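Two structures of L-ribulose 3-epimerase from Methylomonas sp. compared at one contact. The protein catalyses the epimerisation of ketoses at C3 with a manganese cofactor, working fastest on L-ribulose and also interconverting D-allulose and D-fructose. Structure 1 is PDB 7CJ4 (chain A, 2.08 Å), residues 183-188 and 209-214; structure 2 is PDB 7CJ5 (chain B, 1.80 Å), residues 183-188 and 209-214. Structure 2 is superposed on structure 1 by the backbone atoms of these residues (RMSD 0.12 Å); each is numbered along its deposited sequence.

Structure 1 (7CJ4); sequences HLDTYH and YVHIGE. With MN (manganese (II) ion), chain C.
D185 and H211 pair across the neighbouring parallel strands 180-185 and 207-212 of the TIM barrel, and together they hold the manganese ion: OD2 of D185 binds it at 2.1 Å, ND1 of H211 at 2.2 Å. E152 and E246 complete its protein ligands. The tight part lies beside H211. H183, with CG anti to its backbone N (chi1 174°), sets NE2 over the middle of the H211 ring, 3.2 Å from CD2 of H211, in an edge-to-face pair with planes 84° apart. Y209 puts its edge to the face of H183, its CD1 3.6 Å from NE2 of H183. E41 accepts from NE2 of H211; metal on ND1 and E41 on NE2 would together hold the rotation of the ring. OG1 of T186 donates to O of G213 at 2.6 Å, and OD1 of D185 caps helix 186-192 by accepting from N of Y187 at 2.9 Å. On the metal side the contacts are polar instead: a water binds manganese at 2.2 Å and lies at the edge of the H188 ring.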
loop_
_atom_site.group_PDB
_atom_site.type_symbol
_atom_site.label_atom_id
_atom_site.label_comp_id
_atom_site.label_asym_id
_atom_site.label_seq_id
_atom_site.Cartn_x
_atom_site.Cartn_y
_atom_site.Cartn_z
ATOM N N HIS A 183 6.620 16.019 6.005
ATOM C CA HIS A 183 7.614 15.076 5.434
ATOM C C HIS A 183 6.903 14.233 4.373
ATOM O O HIS A 183 5.952 13.518 4.728
ATOM C CB HIS A 183 8.256 14.250 6.560
ATOM C CG HIS A 183 9.173 13.181 6.075
ATOM N ND1 HIS A 183 9.798 12.306 6.932
ATOM C CD2 HIS A 183 9.559 12.832 4.830
ATOM C CE1 HIS A 183 10.549 11.478 6.243
ATOM N NE2 HIS A 183 10.422 11.780 4.949
ATOM N N LEU A 184 7.305 14.377 3.108
ATOM C CA LEU A 184 6.676 13.682 1.952
ATOM C C LEU A 184 7.614 12.578 1.453
ATOM O O LEU A 184 8.847 12.771 1.487
ATOM C CB LEU A 184 6.375 14.684 0.833
ATOM C CG LEU A 184 5.171 15.600 1.047
ATOM C CD1 LEU A 184 4.956 16.492 -0.172
ATOM C CD2 LEU A 184 3.915 14.795 1.346
ATOM N N ASP A 185 7.032 11.471 0.999
ATOM C CA ASP A 185 7.753 10.261 0.541
ATOM C C ASP A 185 7.101 9.796 -0.763
ATOM O O ASP A 185 5.903 9.476 -0.740
ATOM C CB ASP A 185 7.728 9.191 1.635
ATOM C CG ASP A 185 8.511 7.946 1.272
ATOM O OD1 ASP A 185 8.596 7.655 0.063
ATOM O OD2 ASP A 185 9.022 7.273 2.207
ATOM N N THR A 186 7.851 9.787 -1.862
ATOM C CA THR A 186 7.303 9.501 -3.212
ATOM C C THR A 186 6.608 8.132 -3.193
ATOM O O THR A 186 5.568 7.999 -3.870
ATOM C CB THR A 186 8.390 9.619 -4.287
ATOM O OG1 THR A 186 9.435 8.709 -3.946
ATOM C CG2 THR A 186 8.923 11.029 -4.421
ATOM N N TYR A 187 7.141 7.157 -2.442
ATOM C CA TYR A 187 6.591 5.777 -2.362
ATOM C C TYR A 187 5.143 5.852 -1.870
ATOM O O TYR A 187 4.265 5.215 -2.490
ATOM C CB TYR A 187 7.431 4.867 -1.460
ATOM C CG TYR A 187 6.739 3.595 -1.035
ATOM C CD1 TYR A 187 6.520 2.556 -1.925
ATOM C CD2 TYR A 187 6.295 3.427 0.268
ATOM C CE1 TYR A 187 5.877 1.390 -1.533
ATOM C CE2 TYR A 187 5.644 2.273 0.674
ATOM C CZ TYR A 187 5.440 1.247 -0.227
ATOM O OH TYR A 187 4.815 0.100 0.178
ATOM N N HIS A 188 4.904 6.605 -0.789
ATOM C CA HIS A 188 3.566 6.766 -0.149
ATOM C C HIS A 188 2.688 7.672 -1.022
ATOM O O HIS A 188 1.480 7.398 -1.154
ATOM C CB HIS A 188 3.720 7.278 1.290
ATOM C CG HIS A 188 4.440 6.316 2.173
ATOM N ND1 HIS A 188 3.909 5.084 2.497
ATOM C CD2 HIS A 188 5.648 6.387 2.783
ATOM C CE1 HIS A 188 4.758 4.436 3.276
ATOM N NE2 HIS A 188 5.830 5.217 3.474
ATOM N N TYR A 209 11.179 17.990 4.792
ATOM C CA TYR A 209 11.933 16.724 4.599
ATOM C C TYR A 209 11.301 15.945 3.446
ATOM O O TYR A 209 10.066 15.979 3.286
ATOM C CB TYR A 209 11.912 15.896 5.886
ATOM C CG TYR A 209 13.139 15.052 6.134
ATOM C CD1 TYR A 209 13.287 13.811 5.541
ATOM C CD2 TYR A 209 14.140 15.477 6.991
ATOM C CE1 TYR A 209 14.411 13.034 5.762
ATOM C CE2 TYR A 209 15.262 14.706 7.235
ATOM C CZ TYR A 209 15.400 13.477 6.619
ATOM O OH TYR A 209 16.504 12.708 6.854
ATOM N N VAL A 210 12.130 15.243 2.678
ATOM C CA VAL A 210 11.686 14.453 1.494
ATOM C C VAL A 210 12.322 13.059 1.532
ATOM O O VAL A 210 13.541 12.957 1.778
ATOM C CB VAL A 210 12.027 15.172 0.180
ATOM C CG1 VAL A 210 12.022 14.203 -0.995
ATOM C CG2 VAL A 210 11.086 16.340 -0.069
ATOM N N HIS A 211 11.510 12.032 1.276
ATOM C CA HIS A 211 11.965 10.647 0.990
ATOM C C HIS A 211 11.721 10.342 -0.486
ATOM O O HIS A 211 10.564 10.478 -0.928
ATOM C CB HIS A 211 11.264 9.634 1.898
ATOM C CG HIS A 211 11.925 9.500 3.224
ATOM N ND1 HIS A 211 11.580 8.514 4.132
ATOM C CD2 HIS A 211 12.925 10.213 3.787
ATOM C CE1 HIS A 211 12.326 8.637 5.210
ATOM N NE2 HIS A 211 13.171 9.664 5.016
ATOM N N ILE A 212 12.786 9.972 -1.201
ATOM C CA ILE A 212 12.732 9.438 -2.590
ATOM C C ILE A 212 12.689 7.915 -2.502
ATOM O O ILE A 212 13.720 7.325 -2.119
ATOM C CB ILE A 212 13.940 9.911 -3.424
ATOM C CG1 ILE A 212 14.064 11.433 -3.445
ATOM C CG2 ILE A 212 13.870 9.336 -4.829
ATOM C CD1 ILE A 212 12.769 12.140 -3.700
ATOM N N GLY A 213 11.542 7.321 -2.845
ATOM C CA GLY A 213 11.343 5.861 -2.941
ATOM C C GLY A 213 10.550 5.475 -4.183
ATOM O O GLY A 213 9.523 6.127 -4.461
ATOM N N GLU A 214 11.003 4.447 -4.908
ATOM C CA GLU A 214 10.312 3.903 -6.108
ATOM C C GLU A 214 9.033 3.189 -5.655
ATOM O O GLU A 214 8.945 2.799 -4.450
ATOM C CB GLU A 214 11.244 2.978 -6.895
ATOM C CG GLU A 214 10.651 2.492 -8.209
ATOM C CD GLU A 214 10.119 3.592 -9.106
ATOM O OE1 GLU A 214 10.855 4.020 -10.010
ATOM O OE2 GLU A 214 8.968 4.007 -8.906
HETATM MN MN MN C . 9.954 7.093 4.085
HETATM O O HOH W 1 8.974 5.446 5.149
#

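Structure 2 (7CJ5); sequences HLDTYH and YVHIGE. With MN (manganese (II) ion), chain D; FUD (D-fructose), chain E.
Manganese joins D185 and H211 across the two strands, with OD2 of D185 at 2.0 Å and ND1 of H211 at 2.3 Å from the ion; E152 and E246 complete its protein ligands. The tight part lies beside H211. H183, its CG anti to the backbone N (chi1 172°), brings NE2 over the middle of the H211 ring, 3.2 Å from CD2 of H211, edge to face with planes 85° apart. The edge of Y209 meets the face of H183, CD1 lying 3.6 Å from NE2 of H183. E41 accepts from NE2 of H211; metal on ND1 and E41 on NE2 would together hold the rotation of the ring. OG1 of T186 donates to O of G213 at 2.7 Å, while OD1 of D185 caps helix 186-192 by accepting from N of Y187. On the metal side the contacts are polar instead: D-fructose chelates manganese through O2 and O3, both at 2.2 Å, and the one N-H of H188 at NE2 is shared between O2, at 3.0 Å, and O1. S69, E152, E158 and R217 grip the sugar as well.

Comparison
The bound group is what differs. D-fructose is modelled in structure 2 alone, where it touches D185(B), H188(B) and H211(B). Its O2 takes the place of water 1 of structure 1, so one metal ligand is exchanged for another at the same spot. Its O3 also enters the shell of the manganese, which has six ligand atoms as modelled, against five in structure 1, and the sugar closes a chelate on the ion. O1 of the sugar brings a hydrogen bond from NE2 of H188(B). The residues round it do not shift beyond the error: the backbone coincides within it, and D185(A), H188(A) and H211(A) keep their place in structure 2, consistent with a site already shaped for the ketose. H183(A), T186(A), Y187(A) and Y209(A) keep theirs as well. The bonds of T186(A) OG1 to G213(A) O and of Y187(A) N to D185(A) OD1 are found again in structure 2.

Structure 2 (7CJ5)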
loop_
_atom_site.group_PDB
_atom_site.type_symbol
_atom_site.label_atom_id
_atom_site.label_comp_id
_atom_site.label_asym_id
_atom_site.label_seq_id
_atom_site.Cartn_x
_atom_site.Cartn_y
_atom_site.Cartn_z
ATOM N N HIS B 183 6.692 16.095 6.027
ATOM C CA HIS B 183 7.666 15.175 5.398
ATOM C C HIS B 183 6.892 14.322 4.383
ATOM O O HIS B 183 5.908 13.671 4.776
ATOM C CB HIS B 183 8.410 14.440 6.518
ATOM C CG HIS B 183 9.313 13.340 6.081
ATOM N ND1 HIS B 183 9.924 12.502 6.996
ATOM C CD2 HIS B 183 9.686 12.917 4.858
ATOM C CE1 HIS B 183 10.651 11.617 6.348
ATOM N NE2 HIS B 183 10.515 11.849 5.031
ATOM N N LEU B 184 7.258 14.429 3.106
ATOM C CA LEU B 184 6.625 13.682 1.992
ATOM C C LEU B 184 7.581 12.593 1.503
ATOM O O LEU B 184 8.799 12.800 1.526
ATOM C CB LEU B 184 6.260 14.637 0.855
ATOM C CG LEU B 184 5.034 15.516 1.083
ATOM C CD1 LEU B 184 4.839 16.474 -0.087
ATOM C CD2 LEU B 184 3.782 14.672 1.300
ATOM N N ASP B 185 7.008 11.483 1.053
ATOM C CA ASP B 185 7.730 10.273 0.596
ATOM C C ASP B 185 7.075 9.800 -0.701
ATOM O O ASP B 185 5.881 9.475 -0.657
ATOM C CB ASP B 185 7.672 9.201 1.681
ATOM C CG ASP B 185 8.392 7.917 1.312
ATOM O OD1 ASP B 185 8.318 7.528 0.137
ATOM O OD2 ASP B 185 9.015 7.307 2.213
ATOM N N THR B 186 7.824 9.754 -1.803
ATOM C CA THR B 186 7.283 9.499 -3.165
ATOM C C THR B 186 6.619 8.118 -3.218
ATOM O O THR B 186 5.652 7.983 -3.976
ATOM C CB THR B 186 8.359 9.690 -4.245
ATOM O OG1 THR B 186 9.463 8.824 -3.987
ATOM C CG2 THR B 186 8.835 11.126 -4.329
ATOM N N TYR B 187 7.113 7.134 -2.453
ATOM C CA TYR B 187 6.543 5.758 -2.418
ATOM C C TYR B 187 5.111 5.816 -1.870
ATOM O O TYR B 187 4.181 5.228 -2.448
ATOM C CB TYR B 187 7.425 4.825 -1.587
ATOM C CG TYR B 187 6.757 3.542 -1.161
ATOM C CD1 TYR B 187 6.600 2.480 -2.042
ATOM C CD2 TYR B 187 6.261 3.392 0.124
ATOM C CE1 TYR B 187 6.000 1.294 -1.647
ATOM C CE2 TYR B 187 5.639 2.220 0.532
ATOM C CZ TYR B 187 5.511 1.165 -0.356
ATOM O OH TYR B 187 4.903 0.013 0.045
ATOM N N HIS B 188 4.930 6.532 -0.766
ATOM C CA HIS B 188 3.613 6.705 -0.104
ATOM C C HIS B 188 2.710 7.574 -0.989
ATOM O O HIS B 188 1.527 7.234 -1.151
ATOM C CB HIS B 188 3.825 7.261 1.312
ATOM C CG HIS B 188 4.578 6.313 2.186
ATOM N ND1 HIS B 188 4.122 5.023 2.434
ATOM C CD2 HIS B 188 5.749 6.437 2.847
ATOM C CE1 HIS B 188 4.972 4.404 3.230
ATOM N NE2 HIS B 188 5.991 5.239 3.481
ATOM N N TYR B 209 11.091 18.049 4.742
ATOM C CA TYR B 209 11.886 16.812 4.542
ATOM C C TYR B 209 11.284 15.989 3.402
ATOM O O TYR B 209 10.049 15.964 3.260
ATOM C CB TYR B 209 11.940 16.023 5.854
ATOM C CG TYR B 209 13.197 15.221 6.068
ATOM C CD1 TYR B 209 13.409 14.024 5.400
ATOM C CD2 TYR B 209 14.177 15.656 6.943
ATOM C CE1 TYR B 209 14.566 13.283 5.600
ATOM C CE2 TYR B 209 15.334 14.923 7.155
ATOM C CZ TYR B 209 15.527 13.729 6.489
ATOM O OH TYR B 209 16.666 13.007 6.719
ATOM N N VAL B 210 12.139 15.300 2.641
ATOM C CA VAL B 210 11.701 14.468 1.487
ATOM C C VAL B 210 12.354 13.083 1.545
ATOM O O VAL B 210 13.578 12.987 1.754
ATOM C CB VAL B 210 11.993 15.196 0.164
ATOM C CG1 VAL B 210 11.791 14.285 -1.035
ATOM C CG2 VAL B 210 11.146 16.451 0.038
ATOM N N HIS B 211 11.545 12.036 1.360
ATOM C CA HIS B 211 12.033 10.672 1.051
ATOM C C HIS B 211 11.758 10.353 -0.418
ATOM O O HIS B 211 10.634 10.600 -0.896
ATOM C CB HIS B 211 11.398 9.628 1.966
ATOM C CG HIS B 211 12.048 9.552 3.302
ATOM N ND1 HIS B 211 11.644 8.649 4.254
ATOM C CD2 HIS B 211 13.066 10.258 3.846
ATOM C CE1 HIS B 211 12.381 8.794 5.331
ATOM N NE2 HIS B 211 13.263 9.785 5.112
ATOM N N ILE B 212 12.777 9.808 -1.075
ATOM C CA ILE B 212 12.728 9.291 -2.468
ATOM C C ILE B 212 12.705 7.768 -2.409
ATOM O O ILE B 212 13.704 7.154 -1.933
ATOM C CB ILE B 212 13.908 9.814 -3.295
ATOM C CG1 ILE B 212 13.991 11.342 -3.217
ATOM C CG2 ILE B 212 13.813 9.308 -4.725
ATOM C CD1 ILE B 212 12.727 12.058 -3.678
ATOM N N GLY B 213 11.596 7.196 -2.867
ATOM C CA GLY B 213 11.428 5.749 -3.072
ATOM C C GLY B 213 10.625 5.469 -4.335
ATOM O O GLY B 213 9.671 6.216 -4.615
ATOM N N GLU B 214 11.002 4.426 -5.079
ATOM C CA GLU B 214 10.244 3.954 -6.264
ATOM C C GLU B 214 8.939 3.297 -5.775
ATOM O O GLU B 214 8.832 2.967 -4.569
ATOM C CB GLU B 214 11.137 3.036 -7.104
ATOM C CG GLU B 214 10.522 2.617 -8.422
ATOM C CD GLU B 214 10.013 3.755 -9.291
ATOM O OE1 GLU B 214 10.761 4.205 -10.186
ATOM O OE2 GLU B 214 8.873 4.190 -9.075
HETATM MN MN MN D . 9.957 7.146 3.999
HETATM C C1 FUD E . 8.434 3.410 5.863
HETATM C C2 FUD E . 9.197 4.632 5.433
HETATM C C3 FUD E . 10.446 4.994 6.197
HETATM C C4 FUD E . 10.033 4.888 7.651
HETATM C C5 FUD E . 11.126 4.923 8.718
HETATM C C6 FUD E . 12.555 4.977 8.215
HETATM O O1 FUD E . 7.573 2.955 4.817
HETATM O O2 FUD E . 8.809 5.297 4.482
HETATM O O3 FUD E . 10.877 6.319 5.873
HETATM O O4 FUD E . 9.107 5.943 7.835
HETATM O O5 FUD E . 10.865 5.991 9.628
HETATM O O6 FUD E . 13.426 4.959 9.377
#